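Local coordinates for glucokinase (Leishmania braziliensis MHOM/BR/75/M2904, PDB 6EDI), which probably phosphorylates D-glucose at the expense of ATP, as a dimeric glucokinase of the actin-like ATPase superfamily, at residues V16-I21 with I69-F74; G39-V44 with V54-A59; S112-V117 with L402-F407. One frame throughout, in Å; residues are numbered along the deposited sequence.

All three interactions share one mixed sheet: two are strand pairs within it and the third packs a helix on it. Its order is 16-20, 67-75, 51-58, 41-48, 110-117, 152-156. Interaction 1 adds the outermost strand 16-20 to strand 67-75. Interaction 2 is the hairpin of strands 41-48 and 51-58, between the two segments of interaction 1 along the chain. Interaction 3 comes later and sets helix 399-409 against strand 110-117. The centres of interactions 1 and 2 are about 11 Å apart, of 2 and 3 about 9 Å, of 1 and 3 about 14 Å. The N-terminal strand thus forms a sheet edge and the C-terminal helix packs on one face, where Ile69 touches Leu402.

Interaction 1: residues V16-I21 with I69-F74; sequences VQTKEI and IIYVRF
Strands 16-20 and 69-74 run parallel, about 20° apart, with Thr18 beside Ile69, Lys19 beside Ile70 and Glu20 beside Tyr71. Lys19 bonds to both neighbours of Ile70: its N donates to Ile69 O, and its O accepts from Tyr71 N at 3.1 Å. Further bonds lie on either side. Ile69 N reaches Gln17 O at 2.9 Å, nearly along the C=O axis, and Ile21 N donates to Tyr71 O.

On the face of Thr18, Glu20 and Tyr71, the tyrosine ring is central. Its CG sits in the crowded position between backbone N and carbonyl carbon (chi1 65°), which brings the ring back over strand 16-20. Glu20 CA lies above the ring centre, and Glu20 CG meets Tyr71 CE1 at 3.4 Å. Thr18 CG2 comes in at the ring edge, in plane, 3.3 Å from Tyr71 CE2. The Glu20 chain is extended and carries its carboxylate past the ring to Arg73. Glu20 OE1 and Arg73 NH2 form a salt bridge at 3.4 Å, with a weak hydrogen bond. The two planes are 64° apart, so the groups do not meet as a flat fork. Arg53 makes a cation-pi contact with the Tyr71 ring.

On the Ile70 face the contacts are between carbon atoms and are tight. Ile70 CD1 touches Lys19 CB at 3.4 Å, closer than usual packing. Ile70 CG2 is just as close to Ile21 CD1, at 3.4 Å, and the two isoleucines cross at about a right angle. Helix 26-32 packs on this face through Leu26 and Thr29. Here the Lys19 chain bends at chi2 and its end leads away from strand 69-74. The arrangement is a parallel edge strand added to the sheet of an actin-like ATPase domain.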
loop_
_atom_site.group_PDB
_atom_site.type_symbol
_atom_site.label_atom_id
_atom_site.label_comp_id
_atom_site.label_asym_id
_atom_site.label_seq_id
_atom_site.Cartn_x
_atom_site.Cartn_y
_atom_site.Cartn_z
ATOM N N VAL A 16 -27.389 10.690 -1.281
ATOM C CA VAL A 16 -27.357 9.474 -2.084
ATOM C C VAL A 16 -28.762 8.880 -2.207
ATOM O O VAL A 16 -29.352 8.479 -1.207
ATOM C CB VAL A 16 -26.438 8.416 -1.457
ATOM C CG1 VAL A 16 -26.381 7.186 -2.344
ATOM C CG2 VAL A 16 -25.032 8.982 -1.244
ATOM N N GLN A 17 -29.305 8.825 -3.416
ATOM C CA GLN A 17 -30.613 8.182 -3.582
ATOM C C GLN A 17 -30.451 6.847 -4.259
ATOM O O GLN A 17 -29.850 6.738 -5.328
ATOM C CB GLN A 17 -31.583 9.052 -4.368
ATOM C CG GLN A 17 -31.781 10.435 -3.782
ATOM C CD GLN A 17 -32.492 11.361 -4.745
ATOM O OE1 GLN A 17 -31.928 12.369 -5.185
ATOM N NE2 GLN A 17 -33.733 11.015 -5.098
ATOM N N THR A 18 -30.997 5.823 -3.624
ATOM C CA THR A 18 -30.864 4.470 -4.122
ATOM C C THR A 18 -32.242 3.815 -4.226
ATOM O O THR A 18 -32.988 3.758 -3.246
ATOM C CB THR A 18 -29.961 3.664 -3.192
ATOM O OG1 THR A 18 -28.620 4.159 -3.296
ATOM C CG2 THR A 18 -29.975 2.217 -3.568
ATOM N N LYS A 19 -32.583 3.341 -5.421
ATOM C CA LYS A 19 -33.846 2.648 -5.634
ATOM C C LYS A 19 -33.586 1.233 -6.140
ATOM O O LYS A 19 -32.909 1.031 -7.148
ATOM C CB LYS A 19 -34.705 3.393 -6.653
ATOM C CG LYS A 19 -36.026 3.947 -6.137
ATOM C CD LYS A 19 -35.893 5.370 -5.590
ATOM C CE LYS A 19 -37.259 5.934 -5.175
ATOM N NZ LYS A 19 -37.177 7.369 -4.773
ATOM N N GLU A 20 -34.134 0.247 -5.446
ATOM C CA GLU A 20 -34.104 -1.111 -5.963
ATOM C C GLU A 20 -35.381 -1.292 -6.771
ATOM O O GLU A 20 -36.448 -0.901 -6.318
ATOM C CB GLU A 20 -34.049 -2.114 -4.816
ATOM C CG GLU A 20 -34.141 -3.558 -5.269
ATOM C CD GLU A 20 -34.170 -4.524 -4.111
ATOM O OE1 GLU A 20 -33.613 -4.195 -3.040
ATOM O OE2 GLU A 20 -34.758 -5.608 -4.284
ATOM N N ILE A 21 -35.263 -1.852 -7.973
ATOM C CA ILE A 21 -36.413 -2.051 -8.845
ATOM C C ILE A 21 -36.438 -3.462 -9.404
ATOM O O ILE A 21 -35.401 -4.125 -9.510
ATOM C CB ILE A 21 -36.404 -1.077 -10.042
ATOM C CG1 ILE A 21 -35.084 -1.192 -10.804
ATOM C CG2 ILE A 21 -36.641 0.357 -9.582
ATOM C CD1 ILE A 21 -35.149 -0.624 -12.193
ATOM N N ILE A 69 -28.437 5.848 -7.663
ATOM C CA ILE A 69 -28.219 4.472 -8.079
ATOM C C ILE A 69 -29.575 3.811 -8.285
ATOM O O ILE A 69 -30.523 4.059 -7.541
ATOM C CB ILE A 69 -27.382 3.667 -7.051
ATOM C CG1 ILE A 69 -26.074 4.399 -6.731
ATOM C CG2 ILE A 69 -27.064 2.273 -7.570
ATOM C CD1 ILE A 69 -25.186 3.709 -5.674
ATOM N N ILE A 70 -29.663 3.010 -9.339
ATOM C CA ILE A 70 -30.807 2.139 -9.547
ATOM C C ILE A 70 -30.250 0.744 -9.723
ATOM O O ILE A 70 -29.320 0.557 -10.488
ATOM C CB ILE A 70 -31.555 2.496 -10.829
ATOM C CG1 ILE A 70 -32.170 3.879 -10.733
ATOM C CG2 ILE A 70 -32.650 1.467 -11.089
ATOM C CD1 ILE A 70 -33.121 4.047 -9.607
ATOM N N TYR A 71 -30.810 -0.255 -9.045
ATOM C CA TYR A 71 -30.318 -1.610 -9.248
ATOM C C TYR A 71 -31.436 -2.628 -9.188
ATOM O O TYR A 71 -32.462 -2.403 -8.547
ATOM C CB TYR A 71 -29.220 -1.968 -8.230
ATOM C CG TYR A 71 -29.697 -2.004 -6.800
ATOM C CD1 TYR A 71 -30.291 -3.146 -6.264
ATOM C CD2 TYR A 71 -29.562 -0.895 -5.980
ATOM C CE1 TYR A 71 -30.737 -3.174 -4.960
ATOM C CE2 TYR A 71 -30.005 -0.928 -4.668
ATOM C CZ TYR A 71 -30.585 -2.062 -4.171
ATOM O OH TYR A 71 -31.013 -2.071 -2.864
ATOM N N VAL A 72 -31.215 -3.745 -9.873
ATOM C CA VAL A 72 -32.087 -4.907 -9.808
ATOM C C VAL A 72 -31.388 -5.939 -8.942
ATOM O O VAL A 72 -30.191 -6.181 -9.103
ATOM C CB VAL A 72 -32.295 -5.497 -11.212
ATOM C CG1 VAL A 72 -33.116 -6.777 -11.146
ATOM C CG2 VAL A 72 -32.960 -4.478 -12.110
ATOM N N ARG A 73 -32.107 -6.532 -7.998
ATOM C CA ARG A 73 -31.499 -7.597 -7.214
ATOM C C ARG A 73 -31.766 -8.921 -7.903
ATOM O O ARG A 73 -32.916 -9.333 -8.049
ATOM C CB ARG A 73 -32.033 -7.614 -5.782
ATOM C CG ARG A 73 -31.433 -8.722 -4.926
ATOM C CD ARG A 73 -32.055 -8.744 -3.540
ATOM N NE ARG A 73 -32.003 -7.436 -2.883
ATOM C CZ ARG A 73 -30.972 -7.001 -2.166
ATOM N NH1 ARG A 73 -29.896 -7.764 -2.023
ATOM N NH2 ARG A 73 -31.006 -5.798 -1.602
ATOM N N PHE A 74 -30.700 -9.570 -8.356
ATOM C CA PHE A 74 -30.812 -10.894 -8.948
ATOM C C PHE A 74 -30.458 -11.899 -7.871
ATOM O O PHE A 74 -29.780 -11.557 -6.901
ATOM C CB PHE A 74 -29.868 -11.034 -10.147
ATOM C CG PHE A 74 -30.283 -10.231 -11.345
ATOM C CD1 PHE A 74 -31.126 -10.774 -12.306
ATOM C CD2 PHE A 74 -29.820 -8.930 -11.523
ATOM C CE1 PHE A 74 -31.514 -10.030 -13.422
ATOM C CE2 PHE A 74 -30.200 -8.185 -12.637
ATOM C CZ PHE A 74 -31.046 -8.738 -13.587
#

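Interaction 2: residues G39-V44 with V54-A59; sequences GPIYVV and VGFSQA
The strands of a beta hairpin, 41-48 and 51-58, pair here in antiparallel fashion. The hairpin is consistent with the one that opens the actin-like ATPase core, whose turn in relatives faces the ATP phosphates. Two hydrogen-bonded pairs flank the non-hydrogen-bonded pair Val43 and Phe56. In the pair Val44 and Gly55, Val44 N donates almost straight (176°) to Gly55 O, from above the carbonyl plane. Gly55 N returns the bond to Val44 O at 2.8 Å. In the pair Tyr42 and Ser57, Tyr42 N donates to Ser57 O. Tyr42 O is gripped twice: Ser57 N comes in the carbonyl plane at 2.7 Å, and Ser57 OG from above that plane at 2.9 Å. The crowded position of OG (chi1 60°) makes this second bond possible, so the buried hydroxyl is satisfied within the sheet. Val43 N and O turn the other way, to Ser112 and Ala114 of strand 110-117. Gln58 NE2 is satisfied by Ser35 O. Ile41 CG2 and Val43 CG2 both touch the Phe56 ring. Beyond the last pair a water spans the strands, donating to Pro40 O at 3.1 Å and accepting from Ala59 N at 2.9 Å.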
loop_
_atom_site.group_PDB
_atom_site.type_symbol
_atom_site.label_atom_id
_atom_site.label_comp_id
_atom_site.label_asym_id
_atom_site.label_seq_id
_atom_site.Cartn_x
_atom_site.Cartn_y
_atom_site.Cartn_z
ATOM N N GLY A 39 -25.479 12.707 -19.245
ATOM C CA GLY A 39 -24.317 12.476 -18.398
ATOM C C GLY A 39 -23.740 11.080 -18.508
ATOM O O GLY A 39 -24.375 10.176 -19.063
ATOM N N PRO A 40 -22.529 10.890 -17.960
ATOM C CA PRO A 40 -21.889 9.575 -17.973
ATOM C C PRO A 40 -22.726 8.601 -17.159
ATOM O O PRO A 40 -23.395 9.008 -16.212
ATOM C CB PRO A 40 -20.566 9.817 -17.237
ATOM C CG PRO A 40 -20.427 11.328 -17.097
ATOM C CD PRO A 40 -21.828 11.842 -17.084
ATOM N N ILE A 41 -22.690 7.331 -17.529
ATOM C CA ILE A 41 -23.349 6.302 -16.747
ATOM C C ILE A 41 -22.294 5.329 -16.232
ATOM O O ILE A 41 -21.481 4.825 -17.002
ATOM C CB ILE A 41 -24.387 5.531 -17.578
ATOM C CG1 ILE A 41 -25.488 6.471 -18.081
ATOM C CG2 ILE A 41 -24.977 4.382 -16.755
ATOM C CD1 ILE A 41 -26.367 7.039 -16.971
ATOM N N TYR A 42 -22.319 5.057 -14.928
ATOM C CA TYR A 42 -21.390 4.110 -14.323
ATOM C C TYR A 42 -22.147 2.819 -13.937
ATOM O O TYR A 42 -23.097 2.850 -13.151
ATOM C CB TYR A 42 -20.673 4.758 -13.127
ATOM C CG TYR A 42 -20.031 6.112 -13.447
ATOM C CD1 TYR A 42 -18.725 6.191 -13.911
ATOM C CD2 TYR A 42 -20.740 7.301 -13.280
ATOM C CE1 TYR A 42 -18.140 7.416 -14.207
ATOM C CE2 TYR A 42 -20.172 8.532 -13.578
ATOM C CZ TYR A 42 -18.870 8.584 -14.036
ATOM O OH TYR A 42 -18.306 9.806 -14.322
ATOM N N VAL A 43 -21.753 1.701 -14.543
ATOM C CA VAL A 43 -22.399 0.418 -14.283
ATOM C C VAL A 43 -21.878 -0.116 -12.955
ATOM O O VAL A 43 -20.660 -0.097 -12.696
ATOM C CB VAL A 43 -22.191 -0.582 -15.432
ATOM C CG1 VAL A 43 -22.491 -2.000 -14.982
ATOM C CG2 VAL A 43 -23.097 -0.210 -16.617
ATOM N N VAL A 44 -22.809 -0.533 -12.104
ATOM C CA VAL A 44 -22.477 -0.965 -10.760
ATOM C C VAL A 44 -23.034 -2.355 -10.526
ATOM O O VAL A 44 -24.085 -2.735 -11.072
ATOM C CB VAL A 44 -23.016 0.009 -9.663
ATOM C CG1 VAL A 44 -22.650 1.416 -9.989
ATOM C CG2 VAL A 44 -24.525 -0.107 -9.506
ATOM N N VAL A 54 -27.365 -5.487 -9.648
ATOM C CA VAL A 54 -26.765 -4.989 -10.886
ATOM C C VAL A 54 -27.507 -3.722 -11.281
ATOM O O VAL A 54 -28.727 -3.717 -11.329
ATOM C CB VAL A 54 -26.928 -6.017 -12.018
ATOM C CG1 VAL A 54 -26.227 -5.554 -13.287
ATOM C CG2 VAL A 54 -26.408 -7.359 -11.590
ATOM N N GLY A 55 -26.794 -2.644 -11.571
ATOM C CA GLY A 55 -27.490 -1.435 -11.964
ATOM C C GLY A 55 -26.598 -0.334 -12.504
ATOM O O GLY A 55 -25.546 -0.592 -13.071
ATOM N N PHE A 56 -27.045 0.900 -12.313
ATOM C CA PHE A 56 -26.444 2.056 -12.959
ATOM C C PHE A 56 -26.376 3.193 -11.967
ATOM O O PHE A 56 -27.245 3.330 -11.104
ATOM C CB PHE A 56 -27.297 2.466 -14.164
ATOM C CG PHE A 56 -27.456 1.385 -15.168
ATOM C CD1 PHE A 56 -26.484 1.173 -16.130
ATOM C CD2 PHE A 56 -28.562 0.542 -15.123
ATOM C CE1 PHE A 56 -26.615 0.152 -17.052
ATOM C CE2 PHE A 56 -28.714 -0.481 -16.036
ATOM C CZ PHE A 56 -27.746 -0.681 -17.006
ATOM N N SER A 57 -25.339 4.012 -12.086
ATOM C CA SER A 57 -25.182 5.150 -11.196
ATOM C C SER A 57 -24.791 6.373 -12.006
ATOM O O SER A 57 -24.239 6.257 -13.099
ATOM C CB SER A 57 -24.094 4.879 -10.160
ATOM O OG SER A 57 -22.865 4.639 -10.817
ATOM N N GLN A 58 -25.077 7.547 -11.465
ATOM C CA GLN A 58 -24.612 8.777 -12.082
ATOM C C GLN A 58 -24.523 9.821 -10.988
ATOM O O GLN A 58 -25.079 9.633 -9.903
ATOM C CB GLN A 58 -25.600 9.220 -13.161
ATOM C CG GLN A 58 -27.016 9.328 -12.635
ATOM C CD GLN A 58 -27.964 9.983 -13.616
ATOM O OE1 GLN A 58 -29.078 10.359 -13.252
ATOM N NE2 GLN A 58 -27.528 10.130 -14.869
ATOM N N ALA A 59 -23.803 10.904 -11.258
ATOM C CA ALA A 59 -23.802 12.057 -10.369
ATOM C C ALA A 59 -24.784 13.131 -10.856
ATOM O O ALA A 59 -25.749 12.842 -11.564
ATOM C CB ALA A 59 -22.403 12.638 -10.266
HETATM O O HOH W 1 -22.925 11.125 -14.011
#

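Interaction 3: residues S112-V117 with L402-F407; sequences SGAVSV and LGCLGF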
loop_
_atom_site.group_PDB
_atom_site.type_symbol
_atom_site.label_atom_id
_atom_site.label_comp_id
_atom_site.label_asym_id
_atom_site.label_seq_id
_atom_site.Cartn_x
_atom_site.Cartn_y
_atom_site.Cartn_z
ATOM N N SER A 112 -17.982 3.308 -17.518
ATOM C CA SER A 112 -17.242 2.266 -16.826
ATOM C C SER A 112 -18.193 1.216 -16.296
ATOM O O SER A 112 -19.400 1.440 -16.186
ATOM C CB SER A 112 -16.474 2.834 -15.640
ATOM O OG SER A 112 -17.368 3.343 -14.666
ATOM N N GLY A 113 -17.628 0.068 -15.951
ATOM C CA GLY A 113 -18.372 -0.985 -15.288
ATOM C C GLY A 113 -17.479 -1.607 -14.237
ATOM O O GLY A 113 -16.255 -1.691 -14.410
ATOM N N ALA A 114 -18.080 -2.009 -13.126
ATOM C CA ALA A 114 -17.308 -2.581 -12.031
ATOM C C ALA A 114 -18.129 -3.609 -11.273
ATOM O O ALA A 114 -19.342 -3.460 -11.131
ATOM C CB ALA A 114 -16.854 -1.493 -11.078
ATOM N N VAL A 115 -17.456 -4.635 -10.757
ATOM C CA VAL A 115 -18.130 -5.618 -9.923
ATOM C C VAL A 115 -17.379 -5.788 -8.620
ATOM O O VAL A 115 -16.215 -6.180 -8.624
ATOM C CB VAL A 115 -18.275 -6.983 -10.617
ATOM C CG1 VAL A 115 -19.076 -7.948 -9.719
ATOM C CG2 VAL A 115 -18.968 -6.831 -11.953
ATOM N N SER A 116 -18.049 -5.455 -7.518
ATOM C CA SER A 116 -17.527 -5.701 -6.173
ATOM C C SER A 116 -17.886 -7.127 -5.791
ATOM O O SER A 116 -19.063 -7.503 -5.828
ATOM C CB SER A 116 -18.156 -4.739 -5.163
ATOM O OG SER A 116 -17.639 -4.955 -3.858
ATOM N N VAL A 117 -16.875 -7.919 -5.440
ATOM C CA VAL A 117 -17.082 -9.314 -5.071
ATOM C C VAL A 117 -16.467 -9.613 -3.714
ATOM O O VAL A 117 -15.431 -9.043 -3.352
ATOM C CB VAL A 117 -16.520 -10.289 -6.136
ATOM C CG1 VAL A 117 -17.277 -10.147 -7.434
ATOM C CG2 VAL A 117 -15.030 -10.050 -6.357
ATOM N N LEU A 402 -21.753 2.524 -4.770
ATOM C CA LEU A 402 -21.162 3.838 -5.016
ATOM C C LEU A 402 -19.709 3.736 -5.476
ATOM O O LEU A 402 -19.258 4.509 -6.330
ATOM C CB LEU A 402 -21.247 4.703 -3.761
ATOM C CG LEU A 402 -22.611 5.267 -3.412
ATOM C CD1 LEU A 402 -22.580 5.901 -2.032
ATOM C CD2 LEU A 402 -23.001 6.288 -4.462
ATOM N N GLY A 403 -18.983 2.781 -4.905
ATOM C CA GLY A 403 -17.581 2.597 -5.234
ATOM C C GLY A 403 -17.360 2.179 -6.666
ATOM O O GLY A 403 -16.296 2.440 -7.249
ATOM N N CYS A 404 -18.368 1.523 -7.240
ATOM C CA CYS A 404 -18.292 1.190 -8.646
ATOM C C CYS A 404 -18.291 2.490 -9.454
ATOM O O CYS A 404 -17.604 2.587 -10.470
ATOM C CB CYS A 404 -19.434 0.252 -9.056
ATOM S SG CYS A 404 -19.256 -1.452 -8.431
ATOM N N LEU A 405 -19.026 3.499 -8.980
ATOM C CA LEU A 405 -18.957 4.826 -9.594
ATOM C C LEU A 405 -17.600 5.480 -9.323
ATOM O O LEU A 405 -16.983 6.084 -10.221
ATOM C CB LEU A 405 -20.095 5.729 -9.090
ATOM C CG LEU A 405 -20.172 7.172 -9.624
ATOM C CD1 LEU A 405 -21.612 7.634 -9.816
ATOM C CD2 LEU A 405 -19.447 8.146 -8.705
ATOM N N GLY A 406 -17.145 5.367 -8.074
ATOM C CA GLY A 406 -15.899 5.982 -7.665
ATOM C C GLY A 406 -14.766 5.496 -8.547
ATOM O O GLY A 406 -13.947 6.287 -9.002
ATOM N N PHE A 407 -14.748 4.193 -8.802
ATOM C CA PHE A 407 -13.796 3.590 -9.708
ATOM C C PHE A 407 -13.828 4.276 -11.068
ATOM O O PHE A 407 -12.807 4.768 -11.548
ATOM C CB PHE A 407 -14.093 2.110 -9.881
ATOM C CG PHE A 407 -13.318 1.475 -10.998
ATOM C CD1 PHE A 407 -11.991 1.091 -10.805
ATOM C CD2 PHE A 407 -13.897 1.290 -12.247
ATOM C CE1 PHE A 407 -11.264 0.504 -11.832
ATOM C CE2 PHE A 407 -13.177 0.708 -13.284
ATOM C CZ PHE A 407 -11.864 0.311 -13.076
#
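Packing is tightest at Cys404, where helix 402-407 crosses strand 112-117. The axes approach to 7.6 Å and make an angle of 136°. The CB of Ala114 points at the helix, and that of Cys404 points at the strand. The two CB atoms meet at 3.7 Å. Cys404 SG, anti to its own carbonyl carbon (chi1 -72°), swings along the strand and touches Ala114 CB at 3.6 Å. The same sulfur lies 3.4 Å from Ala114 O.

Packing loosens away from this point. Phe407 has CG anti to its backbone N (chi1 169°). Its ring skims past the strand, with CD2 4.2 Å from Ala114 CB and CE2 4.1 Å from Gly113 O. Ser112 has its CB toward the helix, but its OG comes no nearer than 4.3 Å to Cys404 O. This hydroxyl is buried and has no partner anywhere in the model. The loose side is therefore not a solvent side; every touching residue is buried. Towards the other end, Ser116 barely meets the helix, and its OG bonds to Asp46 OD2 instead.

The neighbouring strands widen the contact. Val44 of strand 41-48 also packs on Cys404, while Leu405 turns to Tyr42 and to Ala167 of helix 157-170. Phe407 lies on Ala153 and Leu155 of strand 152-156 and touches Val224 of the second subunit. Helix 399-409 packs on one face of the sheet beside helix 157-170, whose Ala160 also reaches Ser116.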